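Abbfa_003403 (Acinetobacter baumannii, PDB 4ZXH) is a four-domain nonribosomal peptide synthetase that probably activates an amino acid, carries it on a phosphopantetheine arm, condenses it with an acyl partner and releases the product. Local coordinates at residues S37-V42 and I145-M150; L149-S154 and Q296-I301. All blocks are in the same frame, centred on the assembly; numbering follows the deposited sequence.

From the N terminus, the chain enters strand 40-49 through 37-42 and returns after 102 intervening residues as the end of strand 138-146, where contact 1 closes the loop by antiparallel pairing in the sheet of the N-terminal half of the condensation domain. Beyond that strand comes helix 152-165, and contact 2 closes a second loop, with 141 residues between its segments, by tying the start of this helix to the loop 296-301 that leads into strand 302-306. The two loops neither nest nor cross; they follow each other and share Leu149 and Met150. His147 of contact 1 packs on Gln296 of contact 2, and both contacts reach the phosphopantetheine arm.

Contact 1 (S37-V42 and I145-M150); sequences SAYNMV and IHHALM. With PNS (4'-phosphopantetheine), chain B.
Tyr39 reaches the phosphopantetheine with its hydroxyl, OH lying 3.1 Å from N41 of the cofactor, while the cofactor's C42 sits at the edge of the phenol ring. At its other end, CB of Tyr39 lies over the face of the His146 imidazole, a CH-pi contact 4.3 Å from CB to the ring centroid. The Met41 chain, extended to SD, places the sulfur over one face of His147, 4.2 Å from SD to the ring centroid. Both histidines carry CG anti to the backbone N.

Behind these side chains stands the antiparallel pairing of strands 40-49 and 138-146. Met41 and Ile145 form the hydrogen-bonded pair: Ile145 N gives a sound bond to Met41 O at 2.8 Å, whereas the return bond is weak. Next to it, Asn40 and His146 make the non-hydrogen-bonded pair, and past the strand end His147 N still bonds to Tyr39 O at 2.8 Å, nearly along the C=O axis. Asn40 turns its amide to the carbonyls of Thr115 and Gln117, and Ile26 of helix 21-32 packs on both Tyr39 and His146.

His146 opens the HHxxxD signature found at the active site of condensation domains. Its ND1 accepts from Ala148 N at 2.9 Å in the ring plane and NE2 bonds to Gln30 OE1, so the ring is held from two ends. That pattern is consistent with a neutral imidazole protonated at NE2, a fixed structural group, whereas His147, near the thiol-bearing end of the phosphopantetheine, probably corresponds to the histidine implicated in catalysis, as in other condensation domains.

Contact 2 (L149-S154 and Q296-I301); sequences LMDFWS and QFVNTI. With PNS (4'-phosphopantetheine), chain B.
Backbone meets backbone where Met150 and Gln296 pass with CA atoms 4.0 Å apart, and Asp151, extended there and bonded through its main chain to Gly295, leads into helix 152-165. Its carboxylate does the joining. Chi1 of 52°, with CG in the crowded position between backbone N and carbonyl carbon, sets the carboxylate between the helix start and loop 296-301, OD1 facing the helix and OD2 the loop. OD1 turns back to Ser154 N at 3.0 Å, making Asp151 the N-cap of the helix, and also forms a salt bridge with Arg285. OD2 crosses to the other segment and accepts from Phe297 N at 3.2 Å, the donor standing well above the carboxylate plane.

Against the aliphatic part of Asp151 lie two groups of the loop: CG2 of Val298, 3.7 Å from Asp151 CB, and OE1 of Gln296. The Gln296 chain bends at chi2, curling its amide back so that NE2 bonds to Val298 O at 2.9 Å; NE2 also meets the carbonyl of Glu22. Phe297 stacks edge-to-face with Tyr183, and further along Thr300 OG1 makes a weak bond to O40 of the phosphopantetheine.

Asp151 is the aspartate of the HHxxxD signature. Buried, gripped by main-chain N-H groups and facing Arg285 at a helix start, it is probably ionised, and fastens the motif to the loop lining the cofactor, consistent with a structural role.

Contact 1 (S37-V42 and I145-M150)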
# COMPACT_ATOMS: atom_id res chain seq x y z
N SER A 37 -14.77 -7.79 12.90
CA SER A 37 -15.52 -7.76 14.14
C SER A 37 -15.44 -6.38 14.78
O SER A 37 -15.95 -6.14 15.88
CB SER A 37 -14.98 -8.78 15.11
OG SER A 37 -13.79 -8.30 15.67
N ALA A 38 -14.80 -5.45 14.09
CA ALA A 38 -14.53 -4.16 14.68
C ALA A 38 -15.81 -3.39 15.05
O ALA A 38 -15.74 -2.41 15.79
CB ALA A 38 -13.66 -3.33 13.75
N TYR A 39 -16.96 -3.83 14.54
CA TYR A 39 -18.23 -3.15 14.85
C TYR A 39 -19.21 -4.02 15.67
O TYR A 39 -20.41 -3.77 15.69
CB TYR A 39 -18.89 -2.67 13.55
CG TYR A 39 -18.10 -1.58 12.90
CD1 TYR A 39 -18.20 -0.27 13.35
CD2 TYR A 39 -17.22 -1.86 11.86
CE1 TYR A 39 -17.45 0.75 12.77
CE2 TYR A 39 -16.46 -0.85 11.27
CZ TYR A 39 -16.58 0.45 11.74
OH TYR A 39 -15.85 1.47 11.16
N ASN A 40 -18.67 -5.03 16.35
CA ASN A 40 -19.42 -5.82 17.33
C ASN A 40 -19.49 -5.13 18.68
O ASN A 40 -18.61 -5.35 19.51
CB ASN A 40 -18.74 -7.18 17.53
CG ASN A 40 -18.86 -8.08 16.34
OD1 ASN A 40 -19.11 -7.64 15.22
ND2 ASN A 40 -18.66 -9.37 16.56
N MET A 41 -20.52 -4.31 18.91
CA MET A 41 -20.69 -3.72 20.23
C MET A 41 -20.98 -4.81 21.29
O MET A 41 -21.75 -5.76 21.05
CB MET A 41 -21.82 -2.70 20.24
CG MET A 41 -21.94 -1.86 18.99
SD MET A 41 -23.15 -0.56 19.15
CE MET A 41 -22.39 0.37 20.46
N VAL A 42 -20.35 -4.67 22.44
CA VAL A 42 -20.45 -5.67 23.49
C VAL A 42 -20.59 -5.02 24.84
O VAL A 42 -19.72 -4.25 25.26
CB VAL A 42 -19.20 -6.59 23.56
CG1 VAL A 42 -19.34 -7.58 24.73
CG2 VAL A 42 -18.98 -7.32 22.25
N ILE A 145 -24.07 -6.77 19.84
CA ILE A 145 -24.94 -6.20 18.82
C ILE A 145 -24.11 -5.53 17.75
O ILE A 145 -23.25 -4.70 18.05
CB ILE A 145 -25.92 -5.14 19.40
CG1 ILE A 145 -26.82 -5.72 20.46
CG2 ILE A 145 -26.81 -4.63 18.32
CD1 ILE A 145 -26.37 -5.46 21.87
N HIS A 146 -24.36 -5.86 16.49
CA HIS A 146 -23.61 -5.23 15.42
C HIS A 146 -24.02 -3.77 15.27
O HIS A 146 -25.22 -3.43 15.29
CB HIS A 146 -23.80 -5.98 14.12
CG HIS A 146 -22.81 -5.60 13.07
ND1 HIS A 146 -22.91 -4.44 12.35
CD2 HIS A 146 -21.69 -6.22 12.64
CE1 HIS A 146 -21.90 -4.37 11.50
NE2 HIS A 146 -21.14 -5.43 11.66
N HIS A 147 -23.03 -2.90 15.11
CA HIS A 147 -23.24 -1.45 15.08
C HIS A 147 -24.07 -1.00 13.85
O HIS A 147 -24.70 0.07 13.86
CB HIS A 147 -21.88 -0.75 15.11
CG HIS A 147 -21.91 0.68 15.57
ND1 HIS A 147 -22.93 1.54 15.26
CD2 HIS A 147 -21.01 1.39 16.30
CE1 HIS A 147 -22.67 2.74 15.78
NE2 HIS A 147 -21.52 2.67 16.41
N ALA A 148 -24.10 -1.81 12.79
CA ALA A 148 -25.01 -1.53 11.67
C ALA A 148 -26.47 -1.54 12.12
O ALA A 148 -27.32 -0.90 11.48
CB ALA A 148 -24.81 -2.53 10.53
N LEU A 149 -26.77 -2.25 13.21
CA LEU A 149 -28.15 -2.36 13.67
C LEU A 149 -28.51 -1.21 14.60
O LEU A 149 -29.57 -0.60 14.45
CB LEU A 149 -28.40 -3.69 14.37
CG LEU A 149 -29.87 -3.97 14.70
CD1 LEU A 149 -30.73 -4.23 13.43
CD2 LEU A 149 -30.04 -5.12 15.72
N MET A 150 -27.65 -0.91 15.57
CA MET A 150 -27.96 0.20 16.48
C MET A 150 -26.69 0.75 17.10
O MET A 150 -25.64 0.12 17.06
CB MET A 150 -28.97 -0.22 17.57
CG MET A 150 -28.60 -1.40 18.50
SD MET A 150 -29.87 -1.79 19.79
CE MET A 150 -31.07 -2.67 18.82
O23 PNS B . -15.41 4.07 -0.41
P24 PNS B . -16.90 4.27 -0.41
O25 PNS B . -17.48 5.30 -1.35
O27 PNS B . -17.27 4.72 1.09
C28 PNS B . -16.89 3.91 2.20
C29 PNS B . -17.42 4.54 3.47
C30 PNS B . -18.94 4.64 3.28
C31 PNS B . -16.80 5.93 3.65
C32 PNS B . -17.03 3.67 4.68
O33 PNS B . -15.65 3.32 4.52
C34 PNS B . -17.29 4.40 5.98
O35 PNS B . -18.42 4.76 6.32
N36 PNS B . -16.27 4.65 6.78
C37 PNS B . -16.42 5.34 8.05
C38 PNS B . -15.93 4.40 9.15
C39 PNS B . -16.72 4.64 10.40
O40 PNS B . -17.91 4.91 10.35
N41 PNS B . -16.01 4.54 11.52
C42 PNS B . -16.46 4.71 12.88
C43 PNS B . -15.14 4.81 13.62
S44 PNS B . -14.79 6.56 13.87

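Contact 2 (L149-S154 and Q296-I301)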
# COMPACT_ATOMS: atom_id res chain seq x y z
N LEU A 149 -26.77 -2.25 13.21
CA LEU A 149 -28.15 -2.36 13.67
C LEU A 149 -28.51 -1.21 14.60
O LEU A 149 -29.57 -0.60 14.45
CB LEU A 149 -28.40 -3.69 14.37
CG LEU A 149 -29.87 -3.97 14.70
CD1 LEU A 149 -30.73 -4.23 13.43
CD2 LEU A 149 -30.04 -5.12 15.72
N MET A 150 -27.65 -0.91 15.57
CA MET A 150 -27.96 0.20 16.48
C MET A 150 -26.69 0.75 17.10
O MET A 150 -25.64 0.12 17.06
CB MET A 150 -28.97 -0.22 17.57
CG MET A 150 -28.60 -1.40 18.50
SD MET A 150 -29.87 -1.79 19.79
CE MET A 150 -31.07 -2.67 18.82
N ASP A 151 -26.79 1.95 17.65
CA ASP A 151 -25.65 2.57 18.29
C ASP A 151 -25.68 2.34 19.81
O ASP A 151 -26.56 1.68 20.34
CB ASP A 151 -25.63 4.07 17.96
CG ASP A 151 -26.94 4.74 18.26
OD1 ASP A 151 -27.68 4.20 19.11
OD2 ASP A 151 -27.22 5.80 17.66
N PHE A 152 -24.70 2.91 20.50
CA PHE A 152 -24.56 2.79 21.93
C PHE A 152 -25.70 3.48 22.69
O PHE A 152 -26.23 2.92 23.65
CB PHE A 152 -23.22 3.36 22.37
CG PHE A 152 -22.80 2.94 23.74
CD1 PHE A 152 -22.46 1.62 24.01
CD2 PHE A 152 -22.72 3.88 24.77
CE1 PHE A 152 -22.08 1.24 25.29
CE2 PHE A 152 -22.33 3.51 26.04
CZ PHE A 152 -22.01 2.18 26.31
N TRP A 153 -26.09 4.69 22.25
CA TRP A 153 -27.24 5.36 22.87
C TRP A 153 -28.41 4.35 22.92
O TRP A 153 -29.11 4.27 23.92
CB TRP A 153 -27.61 6.64 22.11
CG TRP A 153 -28.71 7.51 22.71
CD1 TRP A 153 -30.02 7.53 22.35
CD2 TRP A 153 -28.58 8.49 23.75
NE1 TRP A 153 -30.72 8.45 23.08
CE2 TRP A 153 -29.86 9.05 23.96
CE3 TRP A 153 -27.51 8.93 24.55
CZ2 TRP A 153 -30.10 10.03 24.94
CZ3 TRP A 153 -27.76 9.91 25.53
CH2 TRP A 153 -29.04 10.44 25.71
N SER A 154 -28.57 3.56 21.86
CA SER A 154 -29.64 2.56 21.80
C SER A 154 -29.44 1.46 22.83
O SER A 154 -30.42 1.00 23.45
CB SER A 154 -29.72 1.93 20.40
OG SER A 154 -30.16 2.89 19.45
N GLN A 296 -29.47 3.11 14.52
CA GLN A 296 -28.10 3.54 14.28
C GLN A 296 -28.12 4.95 13.68
O GLN A 296 -28.39 5.15 12.49
CB GLN A 296 -27.38 2.51 13.40
CG GLN A 296 -26.12 2.88 12.63
CD GLN A 296 -25.23 3.91 13.28
OE1 GLN A 296 -25.18 4.04 14.50
NE2 GLN A 296 -24.48 4.63 12.46
N PHE A 297 -27.84 5.93 14.55
CA PHE A 297 -28.04 7.35 14.25
C PHE A 297 -26.72 8.11 14.29
O PHE A 297 -26.65 9.29 13.96
CB PHE A 297 -29.02 7.98 15.24
CG PHE A 297 -30.42 7.45 15.15
CD1 PHE A 297 -31.29 7.90 14.16
CD2 PHE A 297 -30.87 6.50 16.06
CE1 PHE A 297 -32.59 7.41 14.07
CE2 PHE A 297 -32.17 6.01 15.98
CZ PHE A 297 -33.03 6.46 14.99
N VAL A 298 -25.67 7.41 14.70
CA VAL A 298 -24.35 7.99 14.85
C VAL A 298 -23.71 8.31 13.50
O VAL A 298 -23.65 7.45 12.64
CB VAL A 298 -23.44 7.02 15.62
CG1 VAL A 298 -21.98 7.29 15.36
CG2 VAL A 298 -23.76 7.09 17.09
N ASN A 299 -23.24 9.54 13.32
CA ASN A 299 -22.57 9.95 12.09
C ASN A 299 -21.12 10.43 12.31
O ASN A 299 -20.84 11.23 13.19
CB ASN A 299 -23.36 11.05 11.38
CG ASN A 299 -22.87 11.32 9.96
OD1 ASN A 299 -22.49 10.39 9.22
ND2 ASN A 299 -22.87 12.59 9.57
N THR A 300 -20.20 9.92 11.51
CA THR A 300 -18.82 10.35 11.60
C THR A 300 -18.69 11.74 10.96
O THR A 300 -19.28 12.00 9.92
CB THR A 300 -17.88 9.34 10.90
OG1 THR A 300 -18.01 8.05 11.51
CG2 THR A 300 -16.42 9.78 11.00
N ILE A 301 -17.93 12.63 11.59
CA ILE A 301 -17.44 13.81 10.88
C ILE A 301 -15.92 13.89 10.94
O ILE A 301 -15.32 13.52 11.94
CB ILE A 301 -18.03 15.14 11.43
CG1 ILE A 301 -17.70 15.32 12.90
CG2 ILE A 301 -19.52 15.23 11.17
CD1 ILE A 301 -18.30 16.59 13.50
O23 PNS B . -15.41 4.07 -0.41
P24 PNS B . -16.90 4.27 -0.41
O25 PNS B . -17.48 5.30 -1.35
O27 PNS B . -17.27 4.72 1.09
C28 PNS B . -16.89 3.91 2.20
C29 PNS B . -17.42 4.54 3.47
C30 PNS B . -18.94 4.64 3.28
C31 PNS B . -16.80 5.93 3.65
C32 PNS B . -17.03 3.67 4.68
O33 PNS B . -15.65 3.32 4.52
C34 PNS B . -17.29 4.40 5.98
O35 PNS B . -18.42 4.76 6.32
N36 PNS B . -16.27 4.65 6.78
C37 PNS B . -16.42 5.34 8.05
C38 PNS B . -15.93 4.40 9.15
C39 PNS B . -16.72 4.64 10.40
O40 PNS B . -17.91 4.91 10.35
N41 PNS B . -16.01 4.54 11.52
C42 PNS B . -16.46 4.71 12.88
C43 PNS B . -15.14 4.81 13.62
S44 PNS B . -14.79 6.56 13.87